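Local coordinates for protein soluble lytic transglycosylase B3 (Pseudomonas aeruginosa, PDB 5ANZ) that probably acts as a peptidoglycan lytic transglycosylase that cleaves bacterial cell-wall glycan strands, and binds a calcium ion, at residues V83-S88 and G196-A201. Sequence-based numbering, arbitrary orientation.
Sequences VEADRS and GSWAGA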
# COMPACT_ATOMS: atom_id res chain seq x y z
N VAL A 83 -1.85 0.79 21.22
CA VAL A 83 -1.13 -0.41 21.62
C VAL A 83 -1.81 -1.66 21.05
O VAL A 83 -1.15 -2.56 20.55
CB VAL A 83 -1.03 -0.53 23.15
CG1 VAL A 83 -0.39 -1.86 23.54
CG2 VAL A 83 -0.23 0.66 23.73
N GLU A 84 -3.13 -1.68 21.12
CA GLU A 84 -3.91 -2.80 20.61
C GLU A 84 -3.74 -2.97 19.10
O GLU A 84 -3.54 -4.09 18.63
CB GLU A 84 -5.39 -2.64 20.96
CG GLU A 84 -6.31 -3.66 20.31
CD GLU A 84 -5.85 -5.10 20.51
OE1 GLU A 84 -5.18 -5.39 21.53
OE2 GLU A 84 -6.15 -5.95 19.64
N ALA A 85 -3.82 -1.87 18.35
CA ALA A 85 -3.63 -1.93 16.89
C ALA A 85 -2.23 -2.46 16.54
O ALA A 85 -2.06 -3.19 15.57
CB ALA A 85 -3.86 -0.56 16.25
N ASP A 86 -1.25 -2.07 17.33
CA ASP A 86 0.14 -2.46 17.13
C ASP A 86 0.36 -3.95 17.45
O ASP A 86 1.24 -4.59 16.88
CB ASP A 86 1.04 -1.57 18.01
CG ASP A 86 2.51 -1.92 17.91
OD1 ASP A 86 3.12 -1.68 16.84
OD2 ASP A 86 3.07 -2.40 18.92
N ARG A 87 -0.48 -4.48 18.34
CA ARG A 87 -0.39 -5.87 18.77
C ARG A 87 -1.24 -6.77 17.88
O ARG A 87 -1.01 -7.99 17.78
CB ARG A 87 -0.82 -5.98 20.24
CG ARG A 87 -0.85 -7.38 20.83
CD ARG A 87 -1.05 -7.28 22.34
NE ARG A 87 -1.43 -8.54 22.97
CZ ARG A 87 -0.56 -9.41 23.47
NH1 ARG A 87 0.74 -9.15 23.41
NH2 ARG A 87 -0.99 -10.53 24.04
N SER A 88 -2.22 -6.17 17.22
CA SER A 88 -3.21 -6.90 16.45
C SER A 88 -2.58 -7.79 15.38
O SER A 88 -1.90 -7.31 14.47
CB SER A 88 -4.19 -5.93 15.80
OG SER A 88 -5.14 -6.62 15.01
N GLY A 196 -3.97 11.75 12.47
CA GLY A 196 -3.62 10.65 11.59
C GLY A 196 -4.03 9.30 12.18
O GLY A 196 -4.83 9.22 13.13
N SER A 197 -3.48 8.24 11.61
CA SER A 197 -3.80 6.88 12.04
C SER A 197 -2.99 6.44 13.26
O SER A 197 -2.06 7.14 13.68
CB SER A 197 -3.53 5.90 10.89
OG SER A 197 -2.13 5.61 10.86
N TRP A 198 -3.31 5.27 13.80
CA TRP A 198 -2.63 4.75 15.00
C TRP A 198 -1.12 4.59 14.80
O TRP A 198 -0.37 4.61 15.78
CB TRP A 198 -3.23 3.40 15.41
CG TRP A 198 -2.95 2.29 14.45
CD1 TRP A 198 -3.73 1.89 13.41
CD2 TRP A 198 -1.80 1.45 14.44
NE1 TRP A 198 -3.14 0.84 12.75
CE2 TRP A 198 -1.96 0.54 13.37
CE3 TRP A 198 -0.65 1.35 15.24
CZ2 TRP A 198 -1.01 -0.43 13.07
CZ3 TRP A 198 0.29 0.37 14.95
CH2 TRP A 198 0.10 -0.50 13.87
N ALA A 199 -0.69 4.43 13.55
CA ALA A 199 0.71 4.17 13.27
C ALA A 199 1.44 5.42 12.82
O ALA A 199 2.58 5.34 12.36
CB ALA A 199 0.84 3.08 12.21
N GLY A 200 0.80 6.58 12.93
CA GLY A 200 1.48 7.81 12.59
C GLY A 200 1.34 8.29 11.16
O GLY A 200 1.97 9.27 10.77
N ALA A 201 0.51 7.61 10.36
CA ALA A 201 0.23 8.07 9.00
C ALA A 201 -0.69 9.28 9.06
O ALA A 201 -1.76 9.21 9.67
CB ALA A 201 -0.41 6.95 8.16
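With chi1 at 68°, Trp198 places CG between its own backbone N and carbonyl carbon, and a chi2 of -92° turns the indole so that one face meets Ala85 and the backbone at Asp86. The evidence for a CH-pi contact is direct: Ala85 CB lies 3.4 Å from the centroid of the five-membered ring of Trp198, 12° off the ring normal. Further along the indole, Trp198 CZ3 comes within 3.6 Å of Asp86 CA and 3.7 Å of Asp86 CB. The Asp86 side chain crosses that of Trp198 at about a right angle; its OD2 takes a hydrogen bond from the backbone N of Arg168. Ala199 CB lies against the opposite indole face, 3.6 Å above its plane and toward the rim. No hydrogen bond crosses between 83-88 and 196-201. Trp198 projects from a type I turn, Ser197 to Gly200, closed by Gly200 N to Ser197 O at 3.0 Å. Ser197 OG accepts from Ala199 N at 3.3 Å, the hydrogen bond of an ST turn. Within the lysozyme-like transglycosylase domain, this surface contact joins the end of helix 80-87, which also packs on helix 156-166 through Val83 and Asp86, to the loop following strand 195-196, the antiparallel partner of strand 154-155.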